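Local coordinates for cell division protein FtsX (Streptococcus pneumoniae, PDB 6HE6) that forms part of the FtsEX ABC transporter complex of cell division and is required to maintain normal growth and cell morphology, at residues R17-K29 / V34-L46. Sequence-based numbering, arbitrary orientation.
Sequences RKDVEDNSQTIEK and VTNNDYHKVYDSL
Asp-22 reaches across to the first turn of helix 41-47 and grips it with both carboxylate oxygens. Asp-22 OD1 takes the backbone N of Val-42 at 2.8 Å in a nearly straight bond (171°), and Asp-22 OD2 takes N of Tyr-43 at 2.9 Å; each oxygen is met on its syn side, somewhat out of the carboxylate plane. With CG anti to its own N (chi1 -160°), the acid faces the N-terminal end of the helix, whose dipole probably favours the charged form, and OD2 has a further hydrogen bond from Tyr-89 of strand 88-93. The same residue's carbonyl receives the backbone N of His-40, the N-cap residue, on a lone pair in the carbonyl plane, with a weak second bond from His-40 ND1.

A second polar centre lies at the buried Asn-36. Asn-36 ND2 donates to Ser-24 O at 2.8 Å and, weakly, to Glu-21 O, while OD1 closes an Asx turn by accepting N of Asp-38, which comes from above the carbonyl plane. Partners at both ends of the amide probably help to fix its rotation.

Beyond it the segments become the antiparallel hairpin of strands 26-29 and 32-35, which projects from the body of the FtsX extracellular domain. Ile-27 and Val-34 form a hydrogen-bonded pair, exchanging two backbone bonds, and Asn-36 N adds another to Gln-25 O.

CG of Gln-25 lies over one face of the Tyr-39 ring, 4.0 Å from its centroid, in a CH-pi contact; the two side chains lie side by side, pointing the same way, with the amide plane turned 51° from the ring. Ile-27 crosses Asn-36 at about a right angle, Ile-27 CG2 being 3.9 Å from Asn-36 CB. Near the hairpin's far end, Val-34 CG2 rests 3.7 Å from Lys-29 CB.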
ATOM      1  N   ARG A  17      -2.914   6.087   5.067  1.00 51.42           N
ATOM      2  CA  ARG A  17      -2.912   6.720   6.384  1.00 57.67           C
ATOM      3  C   ARG A  17      -2.880   5.663   7.480  1.00 61.39           C
ATOM      4  O   ARG A  17      -3.532   4.621   7.380  1.00 52.96           O
ATOM      5  CB  ARG A  17      -4.151   7.611   6.573  1.00 61.90           C
ATOM      6  CG  ARG A  17      -4.139   8.918   5.778  1.00 72.47           C
ATOM      7  CD  ARG A  17      -4.951   9.982   6.480  1.00 80.73           C
ATOM      8  NE  ARG A  17      -4.446  10.195   7.830  1.00 95.90           N
ATOM      9  CZ  ARG A  17      -5.198  10.549   8.866  1.00108.31           C
ATOM     10  NH1 ARG A  17      -6.502  10.732   8.710  1.00112.31           N
ATOM     11  NH2 ARG A  17      -4.649  10.713  10.062  1.00109.89           N
ATOM     12  N   LYS A  18      -2.132   5.954   8.547  1.00 68.27           N
ATOM     13  CA  LYS A  18      -1.855   4.958   9.577  1.00 75.07           C
ATOM     14  C   LYS A  18      -3.107   4.503  10.321  1.00 72.29           C
ATOM     15  O   LYS A  18      -3.078   3.459  10.977  1.00 83.27           O
ATOM     16  CB  LYS A  18      -0.828   5.514  10.566  1.00 81.49           C
ATOM     17  CG  LYS A  18       0.578   4.964  10.366  1.00 84.87           C
ATOM     18  CD  LYS A  18       1.520   5.401  11.478  1.00 87.50           C
ATOM     19  CE  LYS A  18       2.835   4.627  11.423  1.00 92.35           C
ATOM     20  NZ  LYS A  18       2.636   3.150  11.253  1.00 92.18           N
ATOM     21  N   ASP A  19      -4.205   5.243  10.226  1.00 62.77           N
ATOM     22  CA  ASP A  19      -5.437   4.908  10.927  1.00 70.33           C
ATOM     23  C   ASP A  19      -6.495   4.311  10.014  1.00 71.84           C
ATOM     24  O   ASP A  19      -7.649   4.165  10.435  1.00 71.09           O
ATOM     25  CB  ASP A  19      -5.997   6.154  11.602  1.00 91.15           C
ATOM     26  CG  ASP A  19      -6.218   7.279  10.616  1.00105.71           C
ATOM     27  OD1 ASP A  19      -5.243   8.011  10.330  1.00106.82           O
ATOM     28  OD2 ASP A  19      -7.354   7.416  10.112  1.00106.66           O
ATOM     29  N   VAL A  20      -6.139   3.999   8.767  1.00 69.92           N
ATOM     30  CA  VAL A  20      -7.040   3.383   7.797  1.00 66.09           C
ATOM     31  C   VAL A  20      -6.539   1.970   7.537  1.00 65.36           C
ATOM     32  O   VAL A  20      -5.351   1.762   7.248  1.00 66.92           O
ATOM     33  CB  VAL A  20      -7.107   4.195   6.488  1.00 54.48           C
ATOM     34  CG1 VAL A  20      -7.658   3.368   5.348  1.00 55.94           C
ATOM     35  CG2 VAL A  20      -7.933   5.473   6.673  1.00 61.97           C
ATOM     36  N   GLU A  21      -7.433   0.999   7.647  1.00 57.32           N
ATOM     37  CA  GLU A  21      -7.089  -0.385   7.358  1.00 59.12           C
ATOM     38  C   GLU A  21      -7.829  -0.756   6.075  1.00 55.94           C
ATOM     39  O   GLU A  21      -8.923  -1.313   6.088  1.00 57.96           O
ATOM     40  CB  GLU A  21      -7.422  -1.298   8.560  1.00 67.24           C
ATOM     41  CG  GLU A  21      -6.359  -1.217   9.666  1.00 74.22           C
ATOM     42  CD  GLU A  21      -6.892  -1.559  11.045  1.00 84.66           C
ATOM     43  OE1 GLU A  21      -7.557  -2.605  11.174  1.00 87.16           O
ATOM     44  OE2 GLU A  21      -6.623  -0.800  12.000  1.00 88.58           O
ATOM     45  N   ASP A  22      -7.220  -0.410   4.942  1.00 61.97           N
ATOM     46  CA  ASP A  22      -7.886  -0.610   3.663  1.00 58.04           C
ATOM     47  C   ASP A  22      -7.945  -2.079   3.270  1.00 57.69           C
ATOM     48  O   ASP A  22      -8.834  -2.462   2.502  1.00 57.10           O
ATOM     49  CB  ASP A  22      -7.176   0.196   2.578  1.00 54.78           C
ATOM     50  CG  ASP A  22      -8.050   0.428   1.369  1.00 55.70           C
ATOM     51  OD1 ASP A  22      -9.041   1.160   1.517  1.00 55.13           O
ATOM     52  OD2 ASP A  22      -7.736  -0.110   0.278  1.00 50.75           O
ATOM     53  N   ASN A  23      -7.035  -2.899   3.791  1.00 52.17           N
ATOM     54  CA  ASN A  23      -6.898  -4.298   3.410  1.00 55.91           C
ATOM     55  C   ASN A  23      -7.569  -5.239   4.397  1.00 57.36           C
ATOM     56  O   ASN A  23      -7.518  -6.461   4.214  1.00 62.79           O
ATOM     57  CB  ASN A  23      -5.409  -4.647   3.282  1.00 60.84           C
ATOM     58  CG  ASN A  23      -5.174  -6.088   2.888  1.00 57.87           C
ATOM     59  OD1 ASN A  23      -4.643  -6.874   3.669  1.00 61.23           O
ATOM     60  ND2 ASN A  23      -5.576  -6.440   1.682  1.00 52.92           N
ATOM     61  N   SER A  24      -8.186  -4.707   5.440  1.00 53.03           N
ATOM     62  CA  SER A  24      -8.810  -5.512   6.474  1.00 51.26           C
ATOM     63  C   SER A  24     -10.295  -5.625   6.190  1.00 53.22           C
ATOM     64  O   SER A  24     -10.998  -4.614   6.173  1.00 53.46           O
ATOM     65  CB  SER A  24      -8.580  -4.902   7.855  1.00 55.25           C
ATOM     66  OG  SER A  24      -7.195  -4.828   8.124  1.00 65.89           O
ATOM     67  N   GLN A  25     -10.765  -6.863   6.000  1.00 63.61           N
ATOM     68  CA  GLN A  25     -12.173  -7.108   5.709  1.00 63.74           C
ATOM     69  C   GLN A  25     -13.048  -6.942   6.937  1.00 58.70           C
ATOM     70  O   GLN A  25     -14.191  -6.502   6.815  1.00 53.48           O
ATOM     71  CB  GLN A  25     -12.369  -8.517   5.139  1.00 69.93           C
ATOM     72  CG  GLN A  25     -11.488  -8.850   3.953  1.00 70.74           C
ATOM     73  CD  GLN A  25     -11.556 -10.319   3.583  1.00 78.50           C
ATOM     74  OE1 GLN A  25     -11.121 -11.182   4.339  1.00 79.03           O
ATOM     75  NE2 GLN A  25     -12.105 -10.606   2.412  1.00 81.16           N
ATOM     76  N   THR A  26     -12.545  -7.304   8.115  1.00 51.48           N
ATOM     77  CA  THR A  26     -13.299  -7.180   9.349  1.00 54.57           C
ATOM     78  C   THR A  26     -12.475  -6.436  10.394  1.00 60.44           C
ATOM     79  O   THR A  26     -11.240  -6.402  10.345  1.00 53.39           O
ATOM     80  CB  THR A  26     -13.694  -8.552   9.896  1.00 64.46           C
ATOM     81  OG1 THR A  26     -12.549  -9.409   9.868  1.00 67.60           O
ATOM     82  CG2 THR A  26     -14.783  -9.175   9.030  1.00 66.21           C
ATOM     83  N   ILE A  27     -13.189  -5.842  11.349  1.00 58.30           N
ATOM     84  CA  ILE A  27     -12.607  -5.141  12.489  1.00 54.73           C
ATOM     85  C   ILE A  27     -13.393  -5.530  13.738  1.00 57.72           C
ATOM     86  O   ILE A  27     -14.426  -6.193  13.661  1.00 57.70           O
ATOM     87  CB  ILE A  27     -12.633  -3.618  12.292  1.00 48.60           C
ATOM     88  CG1 ILE A  27     -14.068  -3.154  12.034  1.00 49.57           C
ATOM     89  CG2 ILE A  27     -11.677  -3.190  11.163  1.00 50.54           C
ATOM     90  CD1 ILE A  27     -14.170  -1.687  11.734  1.00 53.97           C
ATOM     91  N   GLU A  28     -12.889  -5.123  14.905  1.00 55.48           N
ATOM     92  CA  GLU A  28     -13.539  -5.435  16.178  1.00 53.87           C
ATOM     93  C   GLU A  28     -14.455  -4.290  16.593  1.00 57.13           C
ATOM     94  O   GLU A  28     -14.026  -3.134  16.641  1.00 56.69           O
ATOM     95  CB  GLU A  28     -12.512  -5.679  17.283  1.00 51.44           C
ATOM     96  CG  GLU A  28     -13.151  -6.012  18.630  1.00 52.44           C
ATOM     97  CD  GLU A  28     -13.150  -4.851  19.615  1.00 56.48           C
ATOM     98  OE1 GLU A  28     -12.059  -4.296  19.911  1.00 53.98           O
ATOM     99  OE2 GLU A  28     -14.249  -4.495  20.104  1.00 57.05           O
ATOM    100  N   LYS A  29     -15.700  -4.610  16.919  1.00 56.02           N
ATOM    101  CA  LYS A  29     -16.624  -3.632  17.473  1.00 54.33           C
ATOM    102  C   LYS A  29     -17.446  -4.301  18.564  1.00 53.49           C
ATOM    103  O   LYS A  29     -18.029  -5.368  18.342  1.00 48.22           O
ATOM    104  CB  LYS A  29     -17.527  -3.063  16.372  1.00 68.14           C
ATOM    105  CG  LYS A  29     -18.065  -1.674  16.649  1.00 79.55           C
ATOM    106  CD  LYS A  29     -19.440  -1.487  16.009  1.00 89.19           C
ATOM    107  CE  LYS A  29     -19.969  -0.077  16.229  1.00 90.64           C
ATOM    108  NZ  LYS A  29     -20.375   0.132  17.657  1.00 88.37           N
ATOM    109  N   VAL A  34     -16.754  -7.652  12.964  1.00 59.17           N
ATOM    110  CA  VAL A  34     -17.784  -7.107  12.085  1.00 60.82           C
ATOM    111  C   VAL A  34     -17.154  -6.519  10.828  1.00 66.46           C
ATOM    112  O   VAL A  34     -15.937  -6.349  10.724  1.00 58.44           O
ATOM    113  CB  VAL A  34     -18.666  -6.050  12.781  1.00 60.01           C
ATOM    114  CG1 VAL A  34     -19.279  -6.630  14.044  1.00 57.37           C
ATOM    115  CG2 VAL A  34     -17.858  -4.823  13.088  1.00 60.45           C
ATOM    116  N   THR A  35     -18.027  -6.207   9.868  1.00 58.81           N
ATOM    117  CA  THR A  35     -17.595  -5.719   8.569  1.00 63.47           C
ATOM    118  C   THR A  35     -16.899  -4.371   8.709  1.00 64.32           C
ATOM    119  O   THR A  35     -17.424  -3.453   9.345  1.00 57.57           O
ATOM    120  CB  THR A  35     -18.801  -5.598   7.647  1.00 61.99           C
ATOM    121  OG1 THR A  35     -19.283  -6.911   7.347  1.00 65.10           O
ATOM    122  CG2 THR A  35     -18.428  -4.878   6.359  1.00 62.50           C
ATOM    123  N   ASN A  36     -15.706  -4.268   8.130  1.00 56.62           N
ATOM    124  CA  ASN A  36     -15.030  -2.988   7.952  1.00 54.27           C
ATOM    125  C   ASN A  36     -15.674  -2.275   6.772  1.00 61.92           C
ATOM    126  O   ASN A  36     -15.435  -2.640   5.617  1.00 66.16           O
ATOM    127  CB  ASN A  36     -13.536  -3.209   7.712  1.00 54.55           C
ATOM    128  CG  ASN A  36     -12.781  -1.916   7.518  1.00 59.86           C
ATOM    129  OD1 ASN A  36     -13.353  -0.845   7.642  1.00 66.03           O
ATOM    130  ND2 ASN A  36     -11.490  -2.007   7.198  1.00 55.25           N
ATOM    131  N   ASN A  37     -16.489  -1.257   7.051  1.00 63.45           N
ATOM    132  CA  ASN A  37     -17.105  -0.479   5.980  1.00 69.80           C
ATOM    133  C   ASN A  37     -16.087   0.241   5.105  1.00 74.42           C
ATOM    134  O   ASN A  37     -16.412   0.602   3.970  1.00 76.87           O
ATOM    135  CB  ASN A  37     -18.073   0.549   6.562  1.00 77.27           C
ATOM    136  CG  ASN A  37     -19.295  -0.088   7.158  1.00 82.63           C
ATOM    137  OD1 ASN A  37     -19.647  -1.212   6.812  1.00 90.27           O
ATOM    138  ND2 ASN A  37     -19.957   0.627   8.060  1.00 77.93           N
ATOM    139  N   ASP A  38     -14.880   0.486   5.602  1.00 68.00           N
ATOM    140  CA  ASP A  38     -13.875   1.186   4.817  1.00 70.47           C
ATOM    141  C   ASP A  38     -12.993   0.239   4.014  1.00 64.79           C
ATOM    142  O   ASP A  38     -11.983   0.678   3.459  1.00 63.98           O
ATOM    143  CB  ASP A  38     -13.019   2.070   5.721  1.00 78.58           C
ATOM    144  CG  ASP A  38     -13.805   3.229   6.307  1.00 88.62           C
ATOM    145  OD1 ASP A  38     -14.920   3.500   5.806  1.00 91.67           O
ATOM    146  OD2 ASP A  38     -13.305   3.877   7.251  1.00 88.26           O
ATOM    147  N   TYR A  39     -13.377  -1.032   3.917  1.00 55.13           N
ATOM    148  CA  TYR A  39     -12.568  -2.030   3.237  1.00 52.36           C
ATOM    149  C   TYR A  39     -12.452  -1.696   1.760  1.00 52.33           C
ATOM    150  O   TYR A  39     -13.464  -1.481   1.077  1.00 62.42           O
ATOM    151  CB  TYR A  39     -13.185  -3.416   3.423  1.00 53.93           C
ATOM    152  CG  TYR A  39     -12.533  -4.508   2.613  1.00 55.36           C
ATOM    153  CD1 TYR A  39     -11.230  -4.894   2.863  1.00 61.88           C
ATOM    154  CD2 TYR A  39     -13.218  -5.140   1.582  1.00 60.57           C
ATOM    155  CE1 TYR A  39     -10.632  -5.895   2.121  1.00 65.92           C
ATOM    156  CE2 TYR A  39     -12.631  -6.129   0.838  1.00 60.92           C
ATOM    157  CZ  TYR A  39     -11.340  -6.508   1.113  1.00 67.70           C
ATOM    158  OH  TYR A  39     -10.732  -7.494   0.383  1.00 69.29           O
ATOM    159  N   HIS A  40     -11.218  -1.632   1.269  1.00 50.27           N
ATOM    160  CA  HIS A  40     -10.931  -1.493  -0.162  1.00 50.39           C
ATOM    161  C   HIS A  40     -11.385  -0.163  -0.738  1.00 57.27           C
ATOM    162  O   HIS A  40     -11.428   0.001  -1.970  1.00 58.93           O
ATOM    163  CB  HIS A  40     -11.538  -2.656  -0.961  1.00 53.81           C
ATOM    164  CG  HIS A  40     -10.647  -3.854  -1.043  1.00 61.64           C
ATOM    165  ND1 HIS A  40      -9.397  -3.889  -0.465  1.00 65.54           N
ATOM    166  CD2 HIS A  40     -10.811  -5.048  -1.655  1.00 64.71           C
ATOM    167  CE1 HIS A  40      -8.831  -5.054  -0.712  1.00 66.67           C
ATOM    168  NE2 HIS A  40      -9.670  -5.779  -1.426  1.00 70.33           N
ATOM    169  N   LYS A  41     -11.698   0.814   0.117  1.00 58.94           N
ATOM    170  CA  LYS A  41     -12.023   2.158  -0.366  1.00 60.19           C
ATOM    171  C   LYS A  41     -10.901   2.720  -1.228  1.00 62.33           C
ATOM    172  O   LYS A  41     -11.143   3.306  -2.292  1.00 59.75           O
ATOM    173  CB  LYS A  41     -12.278   3.086   0.824  1.00 68.25           C
ATOM    174  CG  LYS A  41     -13.713   3.560   0.986  1.00 73.66           C
ATOM    175  CD  LYS A  41     -14.694   2.410   1.019  1.00 77.75           C
ATOM    176  CE  LYS A  41     -16.138   2.913   1.016  1.00 84.96           C
ATOM    177  NZ  LYS A  41     -16.359   4.047   1.962  1.00 81.74           N
ATOM    178  N   VAL A  42      -9.658   2.578  -0.765  1.00 52.61           N
ATOM    179  CA  VAL A  42      -8.526   3.096  -1.527  1.00 57.05           C
ATOM    180  C   VAL A  42      -8.198   2.178  -2.692  1.00 50.62           C
ATOM    181  O   VAL A  42      -7.946   2.650  -3.812  1.00 51.04           O
ATOM    182  CB  VAL A  42      -7.311   3.291  -0.611  1.00 50.69           C
ATOM    183  CG1 VAL A  42      -6.112   3.735  -1.430  1.00 49.28           C
ATOM    184  CG2 VAL A  42      -7.654   4.291   0.490  1.00 49.52           C
ATOM    185  N   TYR A  43      -8.202   0.860  -2.450  1.00 48.34           N
ATOM    186  CA  TYR A  43      -7.959  -0.114  -3.512  1.00 49.09           C
ATOM    187  C   TYR A  43      -8.857   0.169  -4.709  1.00 52.08           C
ATOM    188  O   TYR A  43      -8.379   0.295  -5.839  1.00 57.39           O
ATOM    189  CB  TYR A  43      -8.169  -1.554  -2.990  1.00 50.46           C
ATOM    190  CG  TYR A  43      -8.192  -2.623  -4.080  1.00 53.67           C
ATOM    191  CD1 TYR A  43      -7.019  -3.218  -4.525  1.00 52.25           C
ATOM    192  CD2 TYR A  43      -9.388  -3.013  -4.681  1.00 58.44           C
ATOM    193  CE1 TYR A  43      -7.042  -4.181  -5.534  1.00 51.89           C
ATOM    194  CE2 TYR A  43      -9.415  -3.962  -5.682  1.00 60.25           C
ATOM    195  CZ  TYR A  43      -8.238  -4.544  -6.097  1.00 58.97           C
ATOM    196  OH  TYR A  43      -8.281  -5.480  -7.092  1.00 52.37           O
ATOM    197  N   ASP A  44     -10.159   0.338  -4.470  1.00 52.13           N
ATOM    198  CA  ASP A  44     -11.110   0.438  -5.575  1.00 49.65           C
ATOM    199  C   ASP A  44     -10.893   1.699  -6.410  1.00 52.27           C
ATOM    200  O   ASP A  44     -10.987   1.649  -7.641  1.00 55.84           O
ATOM    201  CB  ASP A  44     -12.550   0.395  -5.058  1.00 49.81           C
ATOM    202  CG  ASP A  44     -12.951  -0.961  -4.534  1.00 59.53           C
ATOM    203  OD1 ASP A  44     -12.296  -1.957  -4.903  1.00 61.96           O
ATOM    204  OD2 ASP A  44     -13.959  -1.032  -3.796  1.00 61.36           O
ATOM    205  N   SER A  45     -10.594   2.833  -5.762  1.00 50.80           N
ATOM    206  CA  SER A  45     -10.350   4.077  -6.490  1.00 57.31           C
ATOM    207  C   SER A  45      -9.121   3.966  -7.379  1.00 58.73           C
ATOM    208  O   SER A  45      -9.110   4.482  -8.501  1.00 53.66           O
ATOM    209  CB  SER A  45     -10.179   5.230  -5.505  1.00 58.45           C
ATOM    210  OG  SER A  45     -11.333   5.356  -4.693  1.00 58.72           O
ATOM    211  N   LEU A  46      -8.065   3.320  -6.880  1.00 56.44           N
ATOM    212  CA  LEU A  46      -6.892   3.055  -7.706  1.00 49.93           C
ATOM    213  C   LEU A  46      -7.236   2.111  -8.855  1.00 49.94           C
ATOM    214  O   LEU A  46      -6.961   2.412 -10.023  1.00 52.73           O
ATOM    215  CB  LEU A  46      -5.761   2.470  -6.843  1.00 49.54           C
ATOM    216  CG  LEU A  46      -5.192   3.327  -5.702  1.00 50.76           C
ATOM    217  CD1 LEU A  46      -4.269   2.505  -4.795  1.00 45.74           C
ATOM    218  CD2 LEU A  46      -4.419   4.491  -6.280  1.00 47.47           C
TER